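Local structure of glucose-6-phosphate dehydrogenase (Trypanosoma cruzi, 5AQ1) at residues E80-K83 with K84-A88; V101-F104 with L105-I108; L349-N353 with D354-G358; E297-Q300 with V301-V305. The protein catalyses the first step of the pentose phosphate pathway, oxidising glucose 6-phosphate to the 6-phosphogluconolactone while reducing NADP+ to NADPH. All coordinates share one frame; numbering follows the deposited sequence.

Contact 1 (E80-K83 with K84-A88)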
loop_
_atom_site.group_PDB
_atom_site.type_symbol
_atom_site.label_atom_id
_atom_site.label_comp_id
_atom_site.label_asym_id
_atom_site.label_seq_id
_atom_site.Cartn_x
_atom_site.Cartn_y
_atom_site.Cartn_z
ATOM N N GLU B 80 -12.045 -4.834 63.162
ATOM C CA GLU B 80 -13.295 -5.384 62.623
ATOM C C GLU B 80 -14.289 -4.305 62.176
ATOM O O GLU B 80 -14.976 -4.473 61.165
ATOM C CB GLU B 80 -13.955 -6.328 63.646
ATOM C CG GLU B 80 -13.987 -7.806 63.261
ATOM C CD GLU B 80 -12.814 -8.242 62.403
ATOM O OE1 GLU B 80 -11.656 -8.002 62.801
ATOM O OE2 GLU B 80 -13.055 -8.813 61.319
ATOM N N LYS B 81 -14.360 -3.208 62.925
ATOM C CA LYS B 81 -15.290 -2.123 62.610
ATOM C C LYS B 81 -14.811 -1.344 61.394
ATOM O O LYS B 81 -15.593 -1.057 60.487
ATOM C CB LYS B 81 -15.460 -1.182 63.805
ATOM C CG LYS B 81 -16.706 -0.313 63.722
ATOM C CD LYS B 81 -16.825 0.632 64.907
ATOM C CE LYS B 81 -16.141 1.962 64.630
ATOM N NZ LYS B 81 -16.157 2.848 65.826
ATOM N N TRP B 82 -13.524 -1.004 61.388
ATOM C CA TRP B 82 -12.879 -0.360 60.239
ATOM C C TRP B 82 -13.126 -1.141 58.949
ATOM O O TRP B 82 -13.462 -0.559 57.920
ATOM C CB TRP B 82 -11.375 -0.224 60.498
ATOM C CG TRP B 82 -10.560 0.205 59.312
ATOM C CD1 TRP B 82 -10.634 1.393 58.650
ATOM C CD2 TRP B 82 -9.522 -0.550 58.668
ATOM N NE1 TRP B 82 -9.716 1.424 57.626
ATOM C CE2 TRP B 82 -9.019 0.245 57.618
ATOM C CE3 TRP B 82 -8.970 -1.820 58.879
ATOM C CZ2 TRP B 82 -7.992 -0.190 56.777
ATOM C CZ3 TRP B 82 -7.949 -2.252 58.042
ATOM C CH2 TRP B 82 -7.473 -1.440 57.004
ATOM N N LYS B 83 -12.970 -2.460 59.017
ATOM C CA LYS B 83 -13.207 -3.328 57.865
ATOM C C LYS B 83 -14.671 -3.317 57.429
ATOM O O LYS B 83 -14.972 -3.145 56.249
ATOM C CB LYS B 83 -12.766 -4.760 58.174
ATOM C CG LYS B 83 -11.258 -4.949 58.156
ATOM C CD LYS B 83 -10.814 -6.103 59.041
ATOM C CE LYS B 83 -11.477 -7.408 58.651
ATOM N NZ LYS B 83 -10.853 -8.572 59.338
ATOM N N LYS B 84 -15.573 -3.493 58.389
ATOM C CA LYS B 84 -17.000 -3.597 58.091
ATOM C C LYS B 84 -17.628 -2.262 57.674
ATOM O O LYS B 84 -18.460 -2.231 56.768
ATOM C CB LYS B 84 -17.750 -4.172 59.297
ATOM C CG LYS B 84 -19.184 -4.580 59.000
ATOM C CD LYS B 84 -19.920 -4.925 60.279
ATOM C CE LYS B 84 -21.304 -5.462 59.970
ATOM N NZ LYS B 84 -22.054 -5.786 61.212
ATOM N N ASP B 85 -17.238 -1.172 58.334
ATOM C CA ASP B 85 -17.845 0.142 58.087
ATOM C C ASP B 85 -17.137 0.931 56.989
ATOM O O ASP B 85 -17.772 1.345 56.016
ATOM C CB ASP B 85 -17.885 0.969 59.377
ATOM C CG ASP B 85 -18.816 0.377 60.425
ATOM O OD1 ASP B 85 -19.601 -0.539 60.094
ATOM O OD2 ASP B 85 -18.767 0.833 61.587
ATOM N N THR B 86 -15.834 1.142 57.140
ATOM C CA THR B 86 -15.080 1.959 56.190
ATOM C C THR B 86 -14.806 1.208 54.887
ATOM O O THR B 86 -15.302 1.600 53.831
ATOM C CB THR B 86 -13.756 2.464 56.798
ATOM O OG1 THR B 86 -14.025 3.108 58.052
ATOM C CG2 THR B 86 -13.063 3.451 55.862
ATOM N N LEU B 87 -14.028 0.129 54.971
ATOM C CA LEU B 87 -13.596 -0.621 53.783
ATOM C C LEU B 87 -14.759 -1.153 52.959
ATOM O O LEU B 87 -14.848 -0.882 51.762
ATOM C CB LEU B 87 -12.677 -1.788 54.174
ATOM C CG LEU B 87 -11.163 -1.549 54.138
ATOM C CD1 LEU B 87 -10.766 -0.212 54.748
ATOM C CD2 LEU B 87 -10.442 -2.697 54.833
ATOM N N ALA B 88 -15.648 -1.904 53.606
ATOM C CA ALA B 88 -16.783 -2.519 52.914
ATOM C C ALA B 88 -17.713 -1.486 52.271
ATOM O O ALA B 88 -18.416 -1.799 51.316
ATOM C CB ALA B 88 -17.561 -3.421 53.860
#

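Contact 2 (V101-F104 with L105-I108)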
loop_
_atom_site.group_PDB
_atom_site.type_symbol
_atom_site.label_atom_id
_atom_site.label_comp_id
_atom_site.label_asym_id
_atom_site.label_seq_id
_atom_site.Cartn_x
_atom_site.Cartn_y
_atom_site.Cartn_z
ATOM N N VAL B 101 -19.411 -11.028 51.905
ATOM C CA VAL B 101 -18.460 -9.977 52.267
ATOM C C VAL B 101 -17.622 -10.393 53.473
ATOM O O VAL B 101 -16.419 -10.147 53.505
ATOM C CB VAL B 101 -19.182 -8.645 52.582
ATOM C CG1 VAL B 101 -18.186 -7.562 52.983
ATOM C CG2 VAL B 101 -20.005 -8.185 51.388
ATOM N N GLY B 102 -18.265 -11.012 54.461
ATOM C CA GLY B 102 -17.587 -11.458 55.678
ATOM C C GLY B 102 -16.437 -12.419 55.426
ATOM O O GLY B 102 -15.407 -12.345 56.098
ATOM N N ASN B 103 -16.616 -13.325 54.466
ATOM C CA ASN B 103 -15.572 -14.281 54.080
ATOM C C ASN B 103 -14.315 -13.590 53.573
ATOM O O ASN B 103 -13.203 -13.988 53.926
ATOM C CB ASN B 103 -16.088 -15.256 53.013
ATOM C CG ASN B 103 -17.053 -16.288 53.573
ATOM O OD1 ASN B 103 -17.062 -16.567 54.773
ATOM N ND2 ASN B 103 -17.872 -16.865 52.700
ATOM N N PHE B 104 -14.493 -12.558 52.754
ATOM C CA PHE B 104 -13.363 -11.771 52.271
ATOM C C PHE B 104 -12.692 -10.978 53.395
ATOM O O PHE B 104 -11.466 -10.967 53.500
ATOM C CB PHE B 104 -13.792 -10.822 51.151
ATOM C CG PHE B 104 -12.692 -9.910 50.683
ATOM C CD1 PHE B 104 -11.580 -10.426 50.033
ATOM C CD2 PHE B 104 -12.761 -8.541 50.904
ATOM C CE1 PHE B 104 -10.560 -9.596 49.607
ATOM C CE2 PHE B 104 -11.746 -7.705 50.478
ATOM C CZ PHE B 104 -10.644 -8.233 49.828
ATOM N N LEU B 105 -13.493 -10.321 54.233
ATOM C CA LEU B 105 -12.963 -9.532 55.351
ATOM C C LEU B 105 -12.214 -10.399 56.362
ATOM O O LEU B 105 -11.298 -9.923 57.028
ATOM C CB LEU B 105 -14.078 -8.746 56.054
ATOM C CG LEU B 105 -14.803 -7.678 55.227
ATOM C CD1 LEU B 105 -15.868 -6.998 56.075
ATOM C CD2 LEU B 105 -13.836 -6.648 54.655
ATOM N N ARG B 106 -12.593 -11.669 56.466
ATOM C CA ARG B 106 -11.859 -12.628 57.300
ATOM C C ARG B 106 -10.395 -12.792 56.872
ATOM O O ARG B 106 -9.548 -13.143 57.690
ATOM C CB ARG B 106 -12.554 -13.996 57.305
ATOM C CG ARG B 106 -13.415 -14.259 58.526
ATOM C CD ARG B 106 -14.189 -15.585 58.382
ATOM N NE ARG B 106 -15.547 -15.400 57.852
ATOM C CZ ARG B 106 -16.612 -15.027 58.568
ATOM N NH1 ARG B 106 -16.511 -14.781 59.875
ATOM N NH2 ARG B 106 -17.797 -14.898 57.969
ATOM N N ARG B 107 -10.107 -12.533 55.599
ATOM C CA ARG B 107 -8.749 -12.642 55.067
ATOM C C ARG B 107 -7.891 -11.397 55.319
ATOM O O ARG B 107 -6.693 -11.423 55.050
ATOM C CB ARG B 107 -8.783 -12.922 53.555
ATOM C CG ARG B 107 -9.698 -14.061 53.107
ATOM C CD ARG B 107 -9.593 -15.306 53.980
ATOM N NE ARG B 107 -8.210 -15.731 54.176
ATOM C CZ ARG B 107 -7.825 -16.711 54.990
ATOM N NH1 ARG B 107 -8.716 -17.401 55.697
ATOM N NH2 ARG B 107 -6.534 -17.006 55.095
ATOM N N ILE B 108 -8.487 -10.321 55.829
ATOM C CA ILE B 108 -7.765 -9.064 56.021
ATOM C C ILE B 108 -7.310 -8.892 57.465
ATOM O O ILE B 108 -8.108 -9.026 58.385
ATOM C CB ILE B 108 -8.627 -7.845 55.625
ATOM C CG1 ILE B 108 -9.033 -7.949 54.152
ATOM C CG2 ILE B 108 -7.860 -6.547 55.868
ATOM C CD1 ILE B 108 -9.932 -6.830 53.663
#

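Contact 3 (L349-N353 with D354-G358)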
loop_
_atom_site.group_PDB
_atom_site.type_symbol
_atom_site.label_atom_id
_atom_site.label_comp_id
_atom_site.label_asym_id
_atom_site.label_seq_id
_atom_site.Cartn_x
_atom_site.Cartn_y
_atom_site.Cartn_z
ATOM N N LEU B 349 2.312 16.568 18.877
ATOM C CA LEU B 349 3.543 15.788 18.819
ATOM C C LEU B 349 3.740 15.195 17.432
ATOM O O LEU B 349 2.779 14.988 16.687
ATOM C CB LEU B 349 3.512 14.665 19.856
ATOM C CG LEU B 349 3.221 15.085 21.300
ATOM C CD1 LEU B 349 3.186 13.864 22.203
ATOM C CD2 LEU B 349 4.241 16.093 21.808
ATOM N N HIS B 350 5.000 14.933 17.100
ATOM C CA HIS B 350 5.369 14.257 15.867
ATOM C C HIS B 350 6.154 13.000 16.218
ATOM O O HIS B 350 7.060 13.041 17.052
ATOM C CB HIS B 350 6.230 15.174 14.992
ATOM C CG HIS B 350 5.592 16.494 14.695
ATOM N ND1 HIS B 350 4.511 16.623 13.847
ATOM C CD2 HIS B 350 5.872 17.741 15.143
ATOM C CE1 HIS B 350 4.155 17.894 13.783
ATOM N NE2 HIS B 350 4.967 18.593 14.557
ATOM N N VAL B 351 5.796 11.884 15.591
ATOM C CA VAL B 351 6.569 10.653 15.705
ATOM C C VAL B 351 7.417 10.531 14.446
ATOM O O VAL B 351 6.877 10.373 13.348
ATOM C CB VAL B 351 5.655 9.422 15.848
ATOM C CG1 VAL B 351 6.483 8.168 16.092
ATOM C CG2 VAL B 351 4.658 9.626 16.980
ATOM N N ASN B 352 8.735 10.628 14.601
ATOM C CA ASN B 352 9.633 10.626 13.458
ATOM C C ASN B 352 10.092 9.230 13.045
ATOM O O ASN B 352 11.192 8.784 13.382
ATOM C CB ASN B 352 10.845 11.516 13.704
ATOM C CG ASN B 352 11.673 11.708 12.455
ATOM O OD1 ASN B 352 11.136 11.749 11.345
ATOM N ND2 ASN B 352 12.981 11.812 12.618
ATOM N N ASN B 353 9.227 8.557 12.293
ATOM C CA ASN B 353 9.582 7.324 11.604
ATOM C C ASN B 353 8.721 7.171 10.349
ATOM O O ASN B 353 7.885 8.027 10.049
ATOM C CB ASN B 353 9.470 6.112 12.542
ATOM C CG ASN B 353 8.036 5.779 12.929
ATOM O OD1 ASN B 353 7.080 6.163 12.255
ATOM N ND2 ASN B 353 7.885 5.029 14.013
ATOM N N ASP B 354 8.926 6.082 9.622
ATOM C CA ASP B 354 8.320 5.929 8.306
ATOM C C ASP B 354 6.829 5.605 8.357
ATOM O O ASP B 354 6.094 5.939 7.434
ATOM C CB ASP B 354 9.092 4.885 7.515
ATOM C CG ASP B 354 10.524 5.313 7.261
ATOM O OD1 ASP B 354 10.728 6.294 6.505
ATOM O OD2 ASP B 354 11.445 4.689 7.822
ATOM N N ARG B 355 6.381 4.976 9.435
ATOM C CA ARG B 355 4.958 4.726 9.619
ATOM C C ARG B 355 4.184 6.022 9.858
ATOM O O ARG B 355 3.049 6.158 9.393
ATOM C CB ARG B 355 4.732 3.767 10.788
ATOM C CG ARG B 355 3.273 3.405 11.042
ATOM C CD ARG B 355 3.142 2.485 12.238
ATOM N NE ARG B 355 3.679 1.157 11.959
ATOM C CZ ARG B 355 2.993 0.156 11.413
ATOM N NH1 ARG B 355 1.713 0.302 11.069
ATOM N NH2 ARG B 355 3.594 -1.009 11.206
ATOM N N TRP B 356 4.798 6.966 10.570
ATOM C CA TRP B 356 4.073 8.115 11.129
ATOM C C TRP B 356 4.504 9.493 10.635
ATOM O O TRP B 356 3.947 10.501 11.077
ATOM C CB TRP B 356 4.183 8.084 12.658
ATOM C CG TRP B 356 3.493 6.919 13.259
ATOM C CD1 TRP B 356 4.060 5.913 13.984
ATOM C CD2 TRP B 356 2.095 6.618 13.175
ATOM N NE1 TRP B 356 3.098 5.006 14.368
ATOM C CE2 TRP B 356 1.884 5.416 13.883
ATOM C CE3 TRP B 356 1.000 7.251 12.573
ATOM C CZ2 TRP B 356 0.624 4.834 14.004
ATOM C CZ3 TRP B 356 -0.252 6.674 12.695
ATOM C CH2 TRP B 356 -0.430 5.477 13.406
ATOM N N HIS B 357 5.462 9.551 9.714
ATOM C CA HIS B 357 5.953 10.842 9.235
ATOM C C HIS B 357 4.811 11.693 8.683
ATOM O O HIS B 357 4.023 11.230 7.852
ATOM C CB HIS B 357 7.028 10.667 8.165
ATOM C CG HIS B 357 7.574 11.962 7.638
ATOM N ND1 HIS B 357 8.293 12.843 8.420
ATOM C CD2 HIS B 357 7.506 12.522 6.407
ATOM C CE1 HIS B 357 8.642 13.890 7.694
ATOM N NE2 HIS B 357 8.177 13.720 6.469
ATOM N N GLY B 358 4.721 12.928 9.168
ATOM C CA GLY B 358 3.727 13.881 8.697
ATOM C C GLY B 358 2.353 13.766 9.335
ATOM O O GLY B 358 1.461 14.548 9.006
HETATM O O HOH W 1 4.197 12.095 13.378
#

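Contact 4 (E297-Q300 with V301-V305)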
loop_
_atom_site.group_PDB
_atom_site.type_symbol
_atom_site.label_atom_id
_atom_site.label_comp_id
_atom_site.label_asym_id
_atom_site.label_seq_id
_atom_site.Cartn_x
_atom_site.Cartn_y
_atom_site.Cartn_z
ATOM N N GLU B 297 8.723 -2.766 22.065
ATOM C CA GLU B 297 8.145 -1.951 20.994
ATOM C C GLU B 297 7.628 -0.611 21.501
ATOM O O GLU B 297 7.719 0.397 20.799
ATOM C CB GLU B 297 7.015 -2.695 20.272
ATOM C CG GLU B 297 7.446 -3.938 19.506
ATOM C CD GLU B 297 8.535 -3.681 18.478
ATOM O OE1 GLU B 297 8.654 -2.543 17.976
ATOM O OE2 GLU B 297 9.272 -4.635 18.159
ATOM N N LYS B 298 7.079 -0.604 22.711
ATOM C CA LYS B 298 6.590 0.631 23.317
ATOM C C LYS B 298 7.748 1.595 23.583
ATOM O O LYS B 298 7.637 2.787 23.307
ATOM C CB LYS B 298 5.825 0.336 24.608
ATOM C CG LYS B 298 4.535 -0.440 24.386
ATOM C CD LYS B 298 3.949 -0.968 25.686
ATOM C CE LYS B 298 3.258 0.130 26.474
ATOM N NZ LYS B 298 2.806 -0.345 27.810
ATOM N N VAL B 299 8.862 1.073 24.090
ATOM C CA VAL B 299 10.049 1.889 24.324
ATOM C C VAL B 299 10.615 2.401 23.004
ATOM O O VAL B 299 10.987 3.567 22.894
ATOM C CB VAL B 299 11.153 1.109 25.074
ATOM C CG1 VAL B 299 12.439 1.922 25.147
ATOM C CG2 VAL B 299 10.695 0.746 26.476
ATOM N N GLN B 300 10.680 1.513 22.016
ATOM C CA GLN B 300 11.246 1.826 20.705
ATOM C C GLN B 300 10.576 3.041 20.071
ATOM O O GLN B 300 11.258 3.952 19.613
ATOM C CB GLN B 300 11.112 0.607 19.788
ATOM C CG GLN B 300 11.655 0.773 18.374
ATOM C CD GLN B 300 13.123 1.126 18.339
ATOM O OE1 GLN B 300 13.871 0.757 19.232
ATOM N NE2 GLN B 300 13.544 1.844 17.304
ATOM N N VAL B 301 9.245 3.048 20.056
ATOM C CA VAL B 301 8.491 4.136 19.432
ATOM C C VAL B 301 8.545 5.429 20.250
ATOM O O VAL B 301 8.620 6.519 19.679
ATOM C CB VAL B 301 7.022 3.735 19.111
ATOM C CG1 VAL B 301 6.169 3.617 20.367
ATOM C CG2 VAL B 301 6.397 4.735 18.149
ATOM N N LEU B 302 8.519 5.319 21.574
ATOM C CA LEU B 302 8.598 6.510 22.422
ATOM C C LEU B 302 9.925 7.252 22.253
ATOM O O LEU B 302 9.959 8.482 22.318
ATOM C CB LEU B 302 8.370 6.163 23.898
ATOM C CG LEU B 302 6.931 5.870 24.343
ATOM C CD1 LEU B 302 6.897 5.692 25.851
ATOM C CD2 LEU B 302 5.952 6.961 23.925
ATOM N N ARG B 303 11.005 6.516 22.002
ATOM C CA ARG B 303 12.309 7.131 21.739
ATOM C C ARG B 303 12.371 7.845 20.378
ATOM O O ARG B 303 13.301 8.607 20.120
ATOM C CB ARG B 303 13.432 6.093 21.862
ATOM C CG ARG B 303 13.687 5.656 23.298
ATOM C CD ARG B 303 14.791 4.615 23.412
ATOM N NE ARG B 303 16.126 5.167 23.141
ATOM C CZ ARG B 303 16.888 4.898 22.073
ATOM N NH1 ARG B 303 16.484 4.064 21.115
ATOM N NH2 ARG B 303 18.084 5.472 21.960
ATOM N N GLN B 304 11.380 7.598 19.520
ATOM C CA GLN B 304 11.270 8.260 18.219
ATOM C C GLN B 304 10.307 9.449 18.220
ATOM O O GLN B 304 10.140 10.105 17.199
ATOM C CB GLN B 304 10.819 7.247 17.171
ATOM C CG GLN B 304 11.798 6.102 16.986
ATOM C CD GLN B 304 11.276 5.024 16.066
ATOM O OE1 GLN B 304 10.177 5.126 15.524
ATOM N NE2 GLN B 304 12.061 3.976 15.888
ATOM N N VAL B 305 9.660 9.716 19.353
ATOM C CA VAL B 305 8.768 10.867 19.472
ATOM C C VAL B 305 9.605 12.129 19.645
ATOM O O VAL B 305 10.509 12.167 20.475
ATOM C CB VAL B 305 7.803 10.723 20.662
ATOM C CG1 VAL B 305 6.951 11.975 20.822
ATOM C CG2 VAL B 305 6.912 9.501 20.483
#

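Contact 1 (E80-K83 with K84-A88)
The carbonyl oxygen of Trp82 receives two N-H groups from the following turn: Leu87 N at 3.1 Å in a nearly straight bond, and Thr86 N at 3.0 Å in a bent, weak one. This reach to the fifth residue opens helix 79-87 into a pi-type turn near its end, within the Rossmann-like coenzyme domain, and Ala88 N follows suit by bonding to Lys83 O. The preceding turn keeps the ordinary alpha-helical step, Lys84 N pairing with Glu80 O and Asp85 N with Lys81 O. Across the wide turn Leu87 rests on the indole of Trp82. Leu87 CD2 sits 4.0 Å from the centroid of the six-membered ring of Trp82 and only 13° off the ring normal, a CH-pi contact, while Leu87 CD1 lies over the rim near Trp82 CE2. Trp82 CG is anti to the backbone N (chi1 170°), which lays the indole along the helix, where Leu87 can cover its face; Tyr110 meets the same indole edge-to-face. On another side, Lys83 has the length to bring NZ within 3.0 Å of Glu80 OE2, a salt bridge made on the syn side of the carboxylate, and NZ also bonds to Leu105 O and Ile108 O. At the exposed side of the helix the aliphatic CG of Lys81, not its ammonium, lies beside Asp85 OD2; Lys81 NZ stays 5.4 Å from Asp85 OD2.

Contact 2 (V101-F104 with L105-I108)
Phe104 reaches forward to overlap Ile108, its ring atom CE2 lying 3.8 Å from the methyl Ile108 CD1. With Phe104 CG anti to the backbone N (chi1 176°) the ring lies forward along the chain, and Ile108 CD1 comes to it obliquely. Both side chains are buried, and the flat ring and the beta-branched chain pack together against Ile68 of strand 67-72, which both touch, and against helix 43-58, whose Phe54 and Tyr57 meet the Phe104 ring. One turn earlier, Val101 and Leu105 run alongside each other, Val101 CG1 touching Leu105 CD1 at 3.9 Å. The backbone beneath them is the short helix 101-105: Leu105 N bonds to Val101 O and Arg106 N to Gly102 O. The coil then tightens, Arg107 N returning to Phe104 O at 3.0 Å, and a type I beta turn from Leu105 to Ile108 delivers the chain into strand 108-112, at one margin of the parallel Rossmann sheet. The bent Arg106 chain folds back over Gly102, which has no side chain to stand in its way, and Gly102 O lies over one face of the guanidinium. Asn103 OD1 is at the edge of that guanidinium, 3.6 Å from Arg106 NE, with the amide and guanidinium planes 59° apart. Arg107 heads elsewhere, its NE bonding to Val66 O.

Contact 3 (L349-N353 with D354-G358)
Asn353 and Trp356 meet through polar atoms first: Asn353 OD1 accepts the backbone N-H of Trp356 at 2.9 Å, with the nitrogen almost in line with the amide C=O (177°). Asn353 CG sits between its own backbone N and carbonyl carbon (chi1 69°), which folds the short amide back over the turn, beside the indole of Trp356 with the two planes 25° apart. Asparagine fits here because its oxygen faces the backbone while its ND2 bonds to Gln304 OE1. The main-chain oxygen of Asn353 adds weak bonds from Trp356 N and from His357 N. Just before, Asn352 is the centre of an inverse gamma turn, closed by a weak bond from Asn353 N to Val351 O. A water lies between the two limbs: it accepts from Val351 N at 2.7 Å, and Trp356 O lies 2.8 Å from the water, which can donate to it.

The packing contacts are made by carbon. Val351 packs alongside Trp356, Val351 CB to Trp356 CB at 3.8 Å, and Val351 CG1 nears Trp356 CD1. Arg355 CG lies above one ring face, near its rim.

At the subunit interface Asp354 forms salt bridges with Lys285 and Arg229 of the third subunit and accepts backbone N-H groups of Ile384 and Arg385 of the second, so the turn helps join three chains of the tetramer. Within its own chain, the turn links the adjacent antiparallel strands 344-349 and 361-366, and Trp356 NE1 bonds to Thr282 O at the end of helix 264-282.

Contact 4 (E297-Q300 with V301-V305)
Gln300 leaves the helix with CB beside the peptide N of Val301, and Gln300 CG stands 4.1 Å from Gln304 NE2. The chain bends at chi2 (59°), which carries Gln300 CD to 3.9 Å from Gln304 NE2. At the tip the amide planes are 85° apart, and the two amide nitrogens are modelled close together as two donors, not hydrogen-bonded, so the orientation of at least one amide is doubtful. Gln300 NE2 makes a weak bond to Arg287 O of the third subunit, whose Arg287 side chain forms a salt bridge with Glu297; Gln304 OE1 is held by Asn353. The backbone keeps the alpha-helical step, Val301 N bonding to Glu297 O, Leu302 N to Lys298 O and Arg303 N to Val299 O. A type I beta turn from Leu302 to Val305 follows, closed by Val305 N on Leu302 O at 3.2 Å. The apolar side chains suit the buried side of helix 291-302: Leu302 packs on Ser279 of helix 264-282 and on Ala465 of helix 460-479, and Val301 touches Thr282 of the former. Lys298, long enough to reach both helices, forms a salt bridge through NZ with Glu462 and a hydrogen bond to Gln276.

Contacts 1 and 2 belong to the coenzyme-binding domain, contacts 3 and 4 to the C-terminal domain on the opposite side of the chain's centre; contacts 1 and 3 have centres about 52 Å apart. Each pair is joined directly. Contact 1 sends a lysine ammonium to carbonyls of contact 2, whereas contacts 3 and 4 share, besides a side-chain bond, a backbone bond from Asn352 N to Gln304 O. Contact 4 is the most buried, with helices 264-282 and 460-479 against it, while the others are only partly buried. Contacts 1 and 2 meet no other subunit, and contact 1 keeps its salt bridge within the chain, whereas contacts 3 and 4 also form salt bridges with a neighbouring subunit.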